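PDB 2ECE: 462aa long hypothetical selenium-binding protein, which is of unknown function but belongs to the selenium-binding protein family of beta-propellers and may bind selenium. Local coordinates for residues A19-E25 against R390-Y396; C32-T37 against F439-S444; C81-P87 against S456-Y461; D183-Q187 against R238-H242; E303-L309 against G366-R370. One frame throughout, in Å; residues are numbered along the deposited sequence.

Contact 1: residues A19-E25 against R390-Y396; sequences AMKAPPE and RDGRRVY
Ionic bonds dominate between Glu25 and Arg394, which meet side-on: Arg394 NE reaches Glu25 OE2 at 2.7 Å and its NH2 reaches Glu25 OE1 at 2.9 Å, each nitrogen on the syn side of its oxygen but tilted out of the carboxylate plane. The same guanidinium turns NH1 and NH2 end-on to Asp391 OD2, so one arginine joins two acids in a network; Asp391 OD1 accepts from Arg393 N, an Asx turn, and is also bonded to Ser389 OG. Beyond the salt bridges, Tyr396 OH donates 2.7 Å to the anti lone pair of Glu25 OE2, with ring and carboxylate nearly perpendicular (81°). Arg390 serves the backbone instead, a long, multivalent donor suited to a chain leaving a helix: NH2 points almost straight at Pro23 O (2.6 Å, 176°) and NH1 at Ala19 O (2.9 Å). The bend at chi3 (-68°) turns the guanidinium edge to these carbonyls. Met20 CG makes van der Waals contact with Arg390 O. An N-terminal segment is thus fastened to the turn between strands 386-388 and 394-398 of a beta-propeller blade.

Contact 2: residues C32-T37 against F439-S444; sequences CLYTGT and FGEARS
A cysteine sulfur sits over an aromatic face here: Cys32 SG lies 4.0 Å from the centroid of the Phe439 ring, 28° off its normal, a polarisable thiol suited to a buried neighbour of pi electrons. A second face contact lies further along, where Ala442 CB rests 3.9 Å from the centroid of the Tyr34 ring as a CH-pi pair; the small alanine lets its backbone come close to the ring. Water 2 links Tyr34 OH to Glu441 N. Between them the backbones pair antiparallel, Leu33 N to Arg443 O and Arg443 N to Leu33 O both 2.8 Å, which joins strand 27-33 to strand 443-449 in one propeller blade built from both ends of the chain, the closure known as the propeller's velcro. Just before it, Phe439 to Ala442 form a type II' turn, with Gly440 at its positive-phi position. Arg443, extended from CG to NE, slides past Thr37, whose CG2 is 3.5 Å from Arg443 NE, and carries its guanidinium face under Gly36 to Asp406 and Asn407. A leucine in its place would probably leave Asp406 without its countercharge and Asn407 without its donor. Thr37 OG1 turns back to Tyr34 O at 2.5 Å, a carbonyl also taken by Thr37 N.

Contact 3: residues C81-P87 against S456-Y461; sequences CSSALCP and SDSYCY
Residues 82-85 form a short 3-10 turn, along which the extended, irregular chain 456-461 runs, with Cys86 and Cys460 CA atoms 5.4 Å apart. A disulfide ties the C-terminal tail to a loop of the beta-propeller, between strands 77-78 and 97-101: Cys86 SG and Cys460 SG are bonded at 2.0 Å with chi3 of 92°, near the relaxed right angle. Cys81 is bound in a second disulfide, to Cys145. At the other end of the contact Asp457 OD2 receives two bonds from one residue, Ser82 N (2.9 Å, from above the carboxylate plane) and Ser82 OG (2.9 Å, on the anti side), and also pairs with Arg95. Serine suits this place because its short hydroxyl, turned beside its own N, lets both donors reach the same oxygen; Ser82 OG is also met by Tyr13 N. Asp457 OD1 takes the hydroxyl of Ser456. An alanine in place of Asp457 would probably leave Ser82 N and the Arg95 charge without their acceptor. Tyr459 lays its ring beside Ser82, CE2 being 3.5 Å from Ser82 OG. Water 3 accepts from Cys460 N and lies 2.9 Å from Ser82 O. Near the terminus, Tyr461 brings its hydroxyl to the loop carbonyl, OH to Leu85 O 2.9 Å, tilted 19° from the carbonyl plane, while Pro87 CD lies 3.3 Å from Tyr461 OH.

Contact 4: residues D183-Q187 against R238-H242; sequences DRGDQ and RKRIH
This is a surface contact between a loop that joins two propeller blades and the outer strand 239-245 of the second of them, held by a single backbone bridge and a salt bridge. The bridge pairs Asp183 with Lys239: Arg240 N gives to Asp183 O at 2.9 Å and Asp183 N to Arg238 O at 3.3 Å. Beyond it the chain turns sharply, a type II' turn from Arg184 to Gln187, whose positive-phi place is filled by Gly185; a CB there would run into Arg240 NH2. Asp183 OD1 accepts from Gly185 N, an Asx turn that fits an aspartate placed just ahead of a tight bend, and Asp183 CB lies 3.9 Å from Lys239 CG, against the aliphatic part of that lysine. Across the turn Arg240 folds back: CG anti to the backbone N (chi1 -153°), then bends at chi2 and chi3 bring the guanidinium beneath the turn. Its NH1 and NH2 both close end-on, each 2.9 Å from Asp186 OD2, which lies in the guanidinium plane, while the carboxylate stands at 84° to that plane. Arg184 O lies over one guanidinium face. Asp186 OD2 is shared with Arg229, so two arginines probably stabilise its negative charge. Behind the contact lies strand 229-234, whose His231 takes a bond from Arg240 NH1 and whose Trp233 packs against Arg184, Gln187 and Arg240.

Contact 5: residues E303-L309 against G366-R370; sequences EPLEGNL and GIFHR
With CG anti to the backbone N (chi1 -174°), Phe368 carries its ring to residues 303-305, while Glu303, bent at chi2 (-73°), folds its chain across that ring. The result is a CH-pi contact, Glu303 CB lying 3.8 Å from the ring centroid and 20° off its normal. The carboxylate follows the ring at a shallow tilt, Glu303 OE1 being 3.8 Å from Phe368 CZ, so the methylene stem of the glutamate does the covering while its acid group lies out by the rim. Leu305 adds its CG at 3.8 Å from Phe368 CD1, and Pro304 O comes to the ring edge. A flat aromatic suits a place that must meet a stem, a branched side chain and a carbonyl at once. Further along, Ile367 CG2 lies 4.3 Å from Leu309 CD1, branched aliphatics meeting loosely. No hydrogen bond crosses between the segments; Val319 lies against Leu305, Leu309, Ile367 and Phe368. The arrangement is a mostly apolar seam of a beta-propeller, between the end of strand 291-304 with its following loop and the linker after the next blade's strand 357-363.

In the fold
From the N terminus, residues 19-25, 32-37 and 81-87 open contacts 1, 2 and 3, which close late in the chain at 390-396, 439-444 and 456-461. Their segments alternate, so all three loops cross one another; contacts 1 and 3 also touch, through Ala19 and Tyr459. Contacts 4 and 5 close shorter loops, one after the other, and both nest inside each of the three long ones. Contact 2 completes a blade with strands from both chain ends, contact 1 ties the N-terminal segment to the sheet of strand 394-398, and contact 3 fastens the C-terminal tail to the loop between strands 77-78 and 97-101. Contact 4 sets an interblade loop on outer strand 239-245; contact 5 sets the end of strand 291-304 against the linker after 357-363.

Contact 1: residues A19-E25 against R390-Y396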
# COMPACT_ATOMS: atom_id res chain seq x y z
N ALA A 19 16.35 -12.68 -1.37
CA ALA A 19 15.24 -12.22 -2.20
C ALA A 19 15.77 -11.35 -3.34
O ALA A 19 15.28 -11.44 -4.47
CB ALA A 19 14.24 -11.42 -1.35
N MET A 20 16.77 -10.53 -3.04
CA MET A 20 17.36 -9.64 -4.04
C MET A 20 18.04 -10.36 -5.20
O MET A 20 18.00 -9.89 -6.34
CB MET A 20 18.40 -8.72 -3.39
CG MET A 20 17.82 -7.61 -2.53
SD MET A 20 19.11 -6.44 -2.05
CE MET A 20 19.39 -5.58 -3.61
N LYS A 21 18.66 -11.50 -4.90
CA LYS A 21 19.39 -12.28 -5.90
C LYS A 21 18.52 -13.24 -6.71
O LYS A 21 19.02 -13.91 -7.61
CB LYS A 21 20.52 -13.06 -5.22
CG LYS A 21 21.57 -12.20 -4.53
CD LYS A 21 22.44 -11.46 -5.54
CE LYS A 21 23.62 -10.77 -4.86
NZ LYS A 21 24.54 -10.10 -5.83
N ALA A 22 17.23 -13.33 -6.39
CA ALA A 22 16.35 -14.24 -7.13
C ALA A 22 16.00 -13.66 -8.50
O ALA A 22 16.16 -12.46 -8.73
CB ALA A 22 15.09 -14.50 -6.33
N PRO A 23 15.51 -14.50 -9.43
CA PRO A 23 15.14 -14.07 -10.78
C PRO A 23 14.15 -12.91 -10.78
O PRO A 23 13.28 -12.83 -9.91
CB PRO A 23 14.54 -15.34 -11.39
CG PRO A 23 15.25 -16.44 -10.67
CD PRO A 23 15.24 -15.94 -9.25
N PRO A 24 14.25 -12.01 -11.78
CA PRO A 24 13.36 -10.85 -11.89
C PRO A 24 11.90 -11.26 -12.11
O PRO A 24 11.62 -12.42 -12.42
CB PRO A 24 13.90 -10.10 -13.12
CG PRO A 24 15.31 -10.61 -13.26
CD PRO A 24 15.17 -12.06 -12.93
N GLU A 25 10.99 -10.31 -11.94
CA GLU A 25 9.56 -10.57 -12.12
C GLU A 25 9.17 -10.63 -13.61
O GLU A 25 9.69 -9.86 -14.41
CB GLU A 25 8.74 -9.47 -11.43
CG GLU A 25 8.82 -8.09 -12.09
CD GLU A 25 10.08 -7.30 -11.72
OE1 GLU A 25 10.97 -7.86 -11.04
OE2 GLU A 25 10.19 -6.12 -12.13
N ARG A 390 12.47 -6.81 -6.54
CA ARG A 390 13.35 -7.30 -5.50
C ARG A 390 14.79 -6.86 -5.70
O ARG A 390 15.49 -6.58 -4.72
CB ARG A 390 13.26 -8.83 -5.40
CG ARG A 390 12.10 -9.29 -4.54
CD ARG A 390 11.86 -10.79 -4.58
NE ARG A 390 11.37 -11.25 -5.87
CZ ARG A 390 12.16 -11.67 -6.86
NH1 ARG A 390 13.48 -11.68 -6.70
NH2 ARG A 390 11.63 -12.07 -8.01
N ASP A 391 15.24 -6.76 -6.95
CA ASP A 391 16.62 -6.33 -7.19
C ASP A 391 16.76 -4.83 -7.00
O ASP A 391 17.87 -4.30 -7.06
CB ASP A 391 17.12 -6.75 -8.59
CG ASP A 391 16.34 -6.10 -9.73
OD1 ASP A 391 15.67 -5.07 -9.51
OD2 ASP A 391 16.42 -6.62 -10.86
N GLY A 392 15.63 -4.16 -6.76
CA GLY A 392 15.64 -2.73 -6.52
C GLY A 392 15.85 -1.79 -7.70
O GLY A 392 15.92 -0.58 -7.51
N ARG A 393 15.95 -2.34 -8.91
CA ARG A 393 16.18 -1.51 -10.10
C ARG A 393 14.94 -0.92 -10.77
O ARG A 393 15.05 0.07 -11.49
CB ARG A 393 16.97 -2.32 -11.13
CG ARG A 393 18.29 -2.87 -10.60
CD ARG A 393 18.90 -3.88 -11.56
NE ARG A 393 20.07 -4.53 -10.98
CZ ARG A 393 21.28 -3.98 -10.89
NH1 ARG A 393 21.49 -2.76 -11.35
NH2 ARG A 393 22.27 -4.66 -10.32
N ARG A 394 13.77 -1.50 -10.53
CA ARG A 394 12.54 -1.02 -11.16
C ARG A 394 11.46 -0.62 -10.16
O ARG A 394 11.20 -1.34 -9.19
CB ARG A 394 12.00 -2.09 -12.11
CG ARG A 394 13.02 -2.58 -13.15
CD ARG A 394 12.56 -3.85 -13.85
NE ARG A 394 12.55 -5.01 -12.95
CZ ARG A 394 13.64 -5.65 -12.54
NH1 ARG A 394 14.85 -5.27 -12.95
NH2 ARG A 394 13.53 -6.70 -11.73
N VAL A 395 10.83 0.53 -10.39
CA VAL A 395 9.77 1.01 -9.52
C VAL A 395 8.52 1.19 -10.38
O VAL A 395 8.53 1.91 -11.37
CB VAL A 395 10.11 2.38 -8.87
CG1 VAL A 395 8.99 2.79 -7.90
CG2 VAL A 395 11.44 2.30 -8.14
N TYR A 396 7.44 0.50 -10.00
CA TYR A 396 6.19 0.60 -10.75
C TYR A 396 5.31 1.62 -10.03
O TYR A 396 5.29 1.67 -8.80
CB TYR A 396 5.54 -0.78 -10.81
CG TYR A 396 6.38 -1.78 -11.58
CD1 TYR A 396 6.31 -1.86 -12.97
CD2 TYR A 396 7.29 -2.62 -10.91
CE1 TYR A 396 7.12 -2.75 -13.68
CE2 TYR A 396 8.10 -3.51 -11.62
CZ TYR A 396 8.01 -3.57 -13.00
OH TYR A 396 8.79 -4.46 -13.70
O HOH W 1 11.69 -8.33 -8.54

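Contact 2: residues C32-T37 against F439-S444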
# COMPACT_ATOMS: atom_id res chain seq x y z
N CYS A 32 -7.38 -3.00 -10.21
CA CYS A 32 -8.02 -1.94 -10.99
C CYS A 32 -9.49 -1.76 -10.62
O CYS A 32 -10.16 -2.72 -10.26
CB CYS A 32 -7.90 -2.25 -12.48
SG CYS A 32 -6.19 -2.22 -13.08
N LEU A 33 -9.99 -0.54 -10.74
CA LEU A 33 -11.37 -0.28 -10.37
C LEU A 33 -12.14 0.69 -11.26
O LEU A 33 -11.55 1.58 -11.89
CB LEU A 33 -11.42 0.25 -8.93
CG LEU A 33 -10.60 1.53 -8.70
CD1 LEU A 33 -11.20 2.32 -7.56
CD2 LEU A 33 -9.14 1.17 -8.40
N TYR A 34 -13.45 0.51 -11.31
CA TYR A 34 -14.35 1.38 -12.05
C TYR A 34 -15.18 2.12 -11.00
O TYR A 34 -15.95 3.03 -11.31
CB TYR A 34 -15.26 0.57 -12.98
CG TYR A 34 -14.60 0.20 -14.29
CD1 TYR A 34 -14.25 1.19 -15.22
CD2 TYR A 34 -14.33 -1.12 -14.62
CE1 TYR A 34 -13.64 0.86 -16.43
CE2 TYR A 34 -13.73 -1.46 -15.83
CZ TYR A 34 -13.39 -0.47 -16.73
OH TYR A 34 -12.80 -0.80 -17.92
N THR A 35 -15.01 1.70 -9.74
CA THR A 35 -15.72 2.32 -8.63
C THR A 35 -15.31 3.79 -8.56
O THR A 35 -14.13 4.11 -8.47
CB THR A 35 -15.35 1.64 -7.29
OG1 THR A 35 -15.64 0.24 -7.36
CG2 THR A 35 -16.15 2.24 -6.15
N GLY A 36 -16.30 4.68 -8.63
CA GLY A 36 -16.01 6.10 -8.58
C GLY A 36 -15.85 6.77 -9.94
O GLY A 36 -15.71 8.00 -10.02
N THR A 37 -15.87 5.98 -11.00
CA THR A 37 -15.72 6.51 -12.35
C THR A 37 -17.06 6.79 -13.00
O THR A 37 -17.13 7.45 -14.04
CB THR A 37 -14.98 5.54 -13.26
OG1 THR A 37 -15.78 4.37 -13.43
CG2 THR A 37 -13.62 5.17 -12.66
N PHE A 439 -4.91 2.20 -18.53
CA PHE A 439 -6.05 1.35 -18.18
C PHE A 439 -7.40 1.86 -18.69
O PHE A 439 -8.45 1.38 -18.25
CB PHE A 439 -6.07 1.15 -16.67
CG PHE A 439 -4.89 0.36 -16.15
CD1 PHE A 439 -4.85 -1.03 -16.27
CD2 PHE A 439 -3.80 1.01 -15.57
CE1 PHE A 439 -3.75 -1.76 -15.83
CE2 PHE A 439 -2.69 0.28 -15.13
CZ PHE A 439 -2.67 -1.10 -15.26
N GLY A 440 -7.36 2.81 -19.62
CA GLY A 440 -8.60 3.34 -20.18
C GLY A 440 -9.40 4.17 -19.19
O GLY A 440 -8.92 5.20 -18.72
N GLU A 441 -10.61 3.74 -18.88
CA GLU A 441 -11.45 4.47 -17.94
C GLU A 441 -11.35 3.87 -16.54
O GLU A 441 -11.91 4.40 -15.58
CB GLU A 441 -12.92 4.46 -18.40
CG GLU A 441 -13.18 5.13 -19.75
CD GLU A 441 -12.91 6.62 -19.74
OE1 GLU A 441 -13.36 7.31 -18.79
OE2 GLU A 441 -12.26 7.12 -20.68
N ALA A 442 -10.65 2.75 -16.42
CA ALA A 442 -10.47 2.09 -15.13
C ALA A 442 -9.31 2.77 -14.41
O ALA A 442 -8.43 3.35 -15.05
CB ALA A 442 -10.17 0.61 -15.33
N ARG A 443 -9.30 2.71 -13.07
CA ARG A 443 -8.24 3.32 -12.28
C ARG A 443 -7.37 2.21 -11.69
O ARG A 443 -7.86 1.11 -11.44
CB ARG A 443 -8.85 4.17 -11.16
CG ARG A 443 -9.71 5.31 -11.69
CD ARG A 443 -10.36 6.14 -10.59
NE ARG A 443 -11.23 7.17 -11.15
CZ ARG A 443 -11.99 7.98 -10.43
NH1 ARG A 443 -11.99 7.90 -9.11
NH2 ARG A 443 -12.76 8.88 -11.03
N SER A 444 -6.09 2.49 -11.47
CA SER A 444 -5.17 1.48 -10.95
C SER A 444 -4.67 1.76 -9.54
O SER A 444 -4.45 2.91 -9.15
CB SER A 444 -3.98 1.34 -11.91
OG SER A 444 -3.40 2.61 -12.20
O HOH W 2 -11.84 1.00 -19.97

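Contact 3: residues C81-P87 against S456-Y461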
# COMPACT_ATOMS: atom_id res chain seq x y z
N CYS A 81 3.97 -16.43 1.76
CA CYS A 81 5.19 -15.83 1.25
C CYS A 81 6.43 -16.24 2.05
O CYS A 81 6.39 -17.24 2.76
CB CYS A 81 5.03 -14.31 1.20
SG CYS A 81 4.56 -13.48 2.75
N SER A 82 7.51 -15.48 1.93
CA SER A 82 8.76 -15.81 2.62
C SER A 82 8.62 -16.08 4.12
O SER A 82 9.43 -16.81 4.71
CB SER A 82 9.80 -14.72 2.38
OG SER A 82 10.15 -14.66 1.01
N SER A 83 7.61 -15.49 4.75
CA SER A 83 7.38 -15.68 6.17
C SER A 83 7.15 -17.15 6.53
O SER A 83 7.28 -17.53 7.69
CB SER A 83 6.18 -14.85 6.63
OG SER A 83 5.01 -15.25 5.92
N ALA A 84 6.82 -17.96 5.53
CA ALA A 84 6.58 -19.39 5.75
C ALA A 84 7.85 -20.14 6.17
O ALA A 84 7.77 -21.24 6.72
CB ALA A 84 6.00 -20.04 4.49
N LEU A 85 9.00 -19.54 5.90
CA LEU A 85 10.27 -20.15 6.26
C LEU A 85 10.62 -19.87 7.72
O LEU A 85 11.65 -20.34 8.22
CB LEU A 85 11.38 -19.64 5.34
CG LEU A 85 11.25 -20.03 3.86
CD1 LEU A 85 12.37 -19.39 3.06
CD2 LEU A 85 11.30 -21.55 3.72
N CYS A 86 9.77 -19.10 8.39
CA CYS A 86 9.96 -18.78 9.80
C CYS A 86 9.78 -20.05 10.64
O CYS A 86 9.07 -20.98 10.23
CB CYS A 86 8.93 -17.75 10.25
SG CYS A 86 9.07 -16.09 9.51
N PRO A 87 10.41 -20.11 11.82
CA PRO A 87 10.28 -21.28 12.70
C PRO A 87 8.85 -21.77 12.88
O PRO A 87 8.58 -22.97 12.87
CB PRO A 87 10.90 -20.79 14.00
CG PRO A 87 12.05 -19.96 13.49
CD PRO A 87 11.41 -19.16 12.35
N SER A 456 5.47 -7.09 -0.28
CA SER A 456 4.65 -8.29 -0.20
C SER A 456 5.15 -9.33 0.80
O SER A 456 4.36 -10.12 1.31
CB SER A 456 4.56 -8.95 -1.57
OG SER A 456 5.82 -9.48 -1.94
N ASP A 457 6.46 -9.33 1.06
CA ASP A 457 7.09 -10.31 1.95
C ASP A 457 7.85 -9.73 3.14
O ASP A 457 8.41 -8.64 3.07
CB ASP A 457 8.10 -11.16 1.16
CG ASP A 457 7.45 -12.06 0.15
OD1 ASP A 457 6.59 -11.58 -0.62
OD2 ASP A 457 7.82 -13.25 0.11
N SER A 458 7.87 -10.49 4.23
CA SER A 458 8.64 -10.12 5.41
C SER A 458 9.54 -11.34 5.61
O SER A 458 9.18 -12.45 5.21
CB SER A 458 7.75 -9.85 6.62
OG SER A 458 6.91 -10.96 6.91
N TYR A 459 10.70 -11.15 6.22
CA TYR A 459 11.63 -12.26 6.38
C TYR A 459 11.99 -12.59 7.83
O TYR A 459 11.88 -11.73 8.71
CB TYR A 459 12.88 -11.96 5.56
CG TYR A 459 12.55 -11.43 4.18
CD1 TYR A 459 12.36 -10.06 3.96
CD2 TYR A 459 12.34 -12.31 3.12
CE1 TYR A 459 11.97 -9.58 2.71
CE2 TYR A 459 11.95 -11.83 1.86
CZ TYR A 459 11.77 -10.48 1.67
OH TYR A 459 11.36 -10.02 0.44
N CYS A 460 12.39 -13.83 8.08
CA CYS A 460 12.77 -14.24 9.42
C CYS A 460 14.27 -14.42 9.61
O CYS A 460 14.73 -14.78 10.69
CB CYS A 460 12.05 -15.53 9.83
SG CYS A 460 10.47 -15.19 10.67
N TYR A 461 15.05 -14.17 8.56
CA TYR A 461 16.50 -14.32 8.66
C TYR A 461 17.22 -13.13 8.07
O TYR A 461 16.81 -12.58 7.05
CB TYR A 461 16.94 -15.62 7.98
CG TYR A 461 16.16 -16.82 8.47
CD1 TYR A 461 14.91 -17.13 7.93
CD2 TYR A 461 16.62 -17.57 9.57
CE1 TYR A 461 14.13 -18.15 8.46
CE2 TYR A 461 15.84 -18.60 10.11
CZ TYR A 461 14.60 -18.88 9.55
OH TYR A 461 13.79 -19.85 10.10
O HOH W 3 11.87 -15.97 5.95

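Contact 4: residues D183-Q187 against R238-H242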
# COMPACT_ATOMS: atom_id res chain seq x y z
N ASP A 183 -6.53 -7.68 23.22
CA ASP A 183 -6.55 -6.50 24.10
C ASP A 183 -6.04 -5.30 23.29
O ASP A 183 -4.84 -5.11 23.15
CB ASP A 183 -5.63 -6.72 25.31
CG ASP A 183 -5.62 -5.53 26.26
OD1 ASP A 183 -6.12 -4.45 25.88
OD2 ASP A 183 -5.11 -5.68 27.39
N ARG A 184 -6.97 -4.49 22.78
CA ARG A 184 -6.61 -3.34 21.94
C ARG A 184 -6.32 -2.04 22.67
O ARG A 184 -6.04 -1.03 22.03
CB ARG A 184 -7.71 -3.09 20.91
CG ARG A 184 -9.01 -2.51 21.48
CD ARG A 184 -10.17 -2.86 20.57
NE ARG A 184 -9.78 -2.71 19.18
CZ ARG A 184 -10.24 -3.44 18.17
NH1 ARG A 184 -11.14 -4.39 18.37
NH2 ARG A 184 -9.77 -3.22 16.96
N GLY A 185 -6.38 -2.05 24.00
CA GLY A 185 -6.13 -0.82 24.73
C GLY A 185 -7.07 0.25 24.19
O GLY A 185 -8.26 -0.01 24.02
N ASP A 186 -6.56 1.44 23.90
CA ASP A 186 -7.43 2.48 23.38
C ASP A 186 -7.32 2.68 21.87
O ASP A 186 -7.69 3.73 21.34
CB ASP A 186 -7.21 3.81 24.12
CG ASP A 186 -5.87 4.45 23.82
OD1 ASP A 186 -5.67 5.60 24.27
OD2 ASP A 186 -5.02 3.84 23.13
N GLN A 187 -6.80 1.68 21.17
CA GLN A 187 -6.71 1.77 19.72
C GLN A 187 -8.15 1.71 19.19
O GLN A 187 -8.94 0.87 19.63
CB GLN A 187 -5.90 0.60 19.15
CG GLN A 187 -5.99 0.45 17.63
CD GLN A 187 -7.14 -0.45 17.20
OE1 GLN A 187 -7.84 -0.17 16.22
NE2 GLN A 187 -7.33 -1.54 17.92
N ARG A 238 -1.18 -10.78 21.17
CA ARG A 238 -2.24 -10.03 20.49
C ARG A 238 -2.75 -8.89 21.37
O ARG A 238 -3.95 -8.66 21.48
CB ARG A 238 -3.38 -11.01 20.14
CG ARG A 238 -2.88 -12.17 19.27
CD ARG A 238 -3.77 -13.40 19.34
NE ARG A 238 -5.11 -13.20 18.79
CZ ARG A 238 -6.07 -14.11 18.86
NH1 ARG A 238 -5.84 -15.28 19.44
NH2 ARG A 238 -7.27 -13.86 18.35
N LYS A 239 -1.80 -8.17 21.95
CA LYS A 239 -2.09 -7.08 22.87
C LYS A 239 -1.36 -5.78 22.48
O LYS A 239 -0.19 -5.81 22.11
CB LYS A 239 -1.71 -7.54 24.28
CG LYS A 239 -1.70 -6.49 25.38
CD LYS A 239 -1.72 -7.16 26.76
CE LYS A 239 -0.59 -8.19 26.95
NZ LYS A 239 -1.04 -9.62 26.89
N ARG A 240 -2.07 -4.66 22.56
CA ARG A 240 -1.48 -3.36 22.23
C ARG A 240 -0.62 -2.95 23.43
O ARG A 240 -1.13 -2.81 24.54
CB ARG A 240 -2.60 -2.34 21.99
CG ARG A 240 -2.25 -1.18 21.05
CD ARG A 240 -1.29 -0.19 21.69
NE ARG A 240 -1.85 0.36 22.92
CZ ARG A 240 -2.71 1.38 22.98
NH1 ARG A 240 -3.10 1.99 21.87
NH2 ARG A 240 -3.17 1.80 24.15
N ILE A 241 0.68 -2.77 23.22
CA ILE A 241 1.55 -2.42 24.35
C ILE A 241 1.93 -0.95 24.46
O ILE A 241 2.24 -0.48 25.55
CB ILE A 241 2.84 -3.25 24.33
CG1 ILE A 241 3.57 -3.06 23.00
CG2 ILE A 241 2.52 -4.72 24.59
CD1 ILE A 241 5.05 -3.39 23.06
N HIS A 242 1.92 -0.23 23.35
CA HIS A 242 2.29 1.19 23.38
C HIS A 242 1.82 1.87 22.10
O HIS A 242 1.48 1.22 21.12
CB HIS A 242 3.81 1.32 23.54
CG HIS A 242 4.29 2.72 23.77
ND1 HIS A 242 3.80 3.52 24.78
CD2 HIS A 242 5.23 3.46 23.14
CE1 HIS A 242 4.42 4.68 24.77
NE2 HIS A 242 5.30 4.67 23.78
O HOH W 4 -3.51 -3.01 25.88

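Contact 5: residues E303-L309 against G366-R370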
# COMPACT_ATOMS: atom_id res chain seq x y z
N GLU A 303 3.33 23.51 -2.11
CA GLU A 303 3.81 24.43 -3.13
C GLU A 303 2.76 25.48 -3.48
O GLU A 303 1.68 25.15 -3.98
CB GLU A 303 4.19 23.67 -4.41
CG GLU A 303 5.52 22.95 -4.38
CD GLU A 303 6.71 23.89 -4.44
OE1 GLU A 303 6.50 25.11 -4.66
OE2 GLU A 303 7.86 23.42 -4.28
N PRO A 304 3.05 26.76 -3.20
CA PRO A 304 2.08 27.80 -3.53
C PRO A 304 1.73 27.81 -5.03
O PRO A 304 2.60 27.61 -5.88
CB PRO A 304 2.76 29.09 -3.05
CG PRO A 304 4.23 28.71 -2.91
CD PRO A 304 4.16 27.30 -2.41
N LEU A 305 0.45 28.02 -5.33
CA LEU A 305 -0.05 28.05 -6.70
C LEU A 305 -1.38 28.79 -6.63
O LEU A 305 -2.22 28.45 -5.79
CB LEU A 305 -0.30 26.61 -7.18
CG LEU A 305 0.20 26.11 -8.54
CD1 LEU A 305 -0.81 25.09 -9.07
CD2 LEU A 305 0.36 27.24 -9.53
N GLU A 306 -1.61 29.77 -7.49
CA GLU A 306 -2.87 30.51 -7.43
C GLU A 306 -4.03 29.99 -8.28
O GLU A 306 -5.17 29.98 -7.82
CB GLU A 306 -2.65 32.00 -7.72
CG GLU A 306 -1.93 32.34 -9.01
CD GLU A 306 -1.77 33.84 -9.18
OE1 GLU A 306 -1.42 34.51 -8.18
OE2 GLU A 306 -1.98 34.35 -10.30
N GLY A 307 -3.75 29.56 -9.51
CA GLY A 307 -4.82 29.07 -10.36
C GLY A 307 -4.81 27.57 -10.65
O GLY A 307 -3.94 26.85 -10.17
N ASN A 308 -5.79 27.12 -11.43
CA ASN A 308 -5.91 25.71 -11.81
C ASN A 308 -5.97 24.75 -10.62
O ASN A 308 -5.51 23.61 -10.72
CB ASN A 308 -4.75 25.31 -12.73
CG ASN A 308 -4.89 25.87 -14.14
OD1 ASN A 308 -5.95 26.40 -14.51
ND2 ASN A 308 -3.83 25.75 -14.93
N LEU A 309 -6.55 25.22 -9.52
CA LEU A 309 -6.68 24.42 -8.30
C LEU A 309 -8.08 23.83 -8.16
O LEU A 309 -9.07 24.46 -8.52
CB LEU A 309 -6.41 25.30 -7.08
CG LEU A 309 -5.09 25.22 -6.31
CD1 LEU A 309 -3.91 25.12 -7.26
CD2 LEU A 309 -4.98 26.46 -5.43
N GLY A 366 0.15 15.33 -11.38
CA GLY A 366 0.15 16.24 -10.25
C GLY A 366 -0.59 17.55 -10.47
O GLY A 366 -0.61 18.09 -11.58
N ILE A 367 -1.20 18.06 -9.41
CA ILE A 367 -1.92 19.32 -9.50
C ILE A 367 -0.89 20.43 -9.72
O ILE A 367 -1.17 21.43 -10.40
CB ILE A 367 -2.72 19.61 -8.22
CG1 ILE A 367 -3.80 18.54 -8.02
CG2 ILE A 367 -3.34 20.99 -8.29
CD1 ILE A 367 -4.44 18.56 -6.64
N PHE A 368 0.30 20.25 -9.17
CA PHE A 368 1.35 21.25 -9.31
C PHE A 368 2.12 21.16 -10.62
O PHE A 368 2.18 22.13 -11.37
CB PHE A 368 2.34 21.17 -8.14
CG PHE A 368 3.37 22.26 -8.14
CD1 PHE A 368 3.01 23.58 -7.86
CD2 PHE A 368 4.70 21.99 -8.45
CE1 PHE A 368 3.96 24.60 -7.88
CE2 PHE A 368 5.66 23.01 -8.48
CZ PHE A 368 5.29 24.32 -8.20
N HIS A 369 2.71 20.00 -10.90
CA HIS A 369 3.50 19.80 -12.13
C HIS A 369 2.70 19.58 -13.42
O HIS A 369 3.13 20.01 -14.49
CB HIS A 369 4.46 18.62 -11.98
CG HIS A 369 5.51 18.81 -10.92
ND1 HIS A 369 6.39 19.87 -10.92
CD2 HIS A 369 5.86 18.03 -9.87
CE1 HIS A 369 7.23 19.74 -9.91
NE2 HIS A 369 6.93 18.63 -9.26
N ARG A 370 1.56 18.90 -13.33
CA ARG A 370 0.77 18.60 -14.52
C ARG A 370 1.71 18.01 -15.58
O ARG A 370 1.55 18.24 -16.78
CB ARG A 370 0.11 19.86 -15.07
CG ARG A 370 -1.39 19.92 -14.83
CD ARG A 370 -1.72 20.20 -13.38
NE ARG A 370 -3.14 19.97 -13.05
CZ ARG A 370 -3.68 18.76 -12.90
NH1 ARG A 370 -2.93 17.67 -13.04
NH2 ARG A 370 -4.97 18.64 -12.59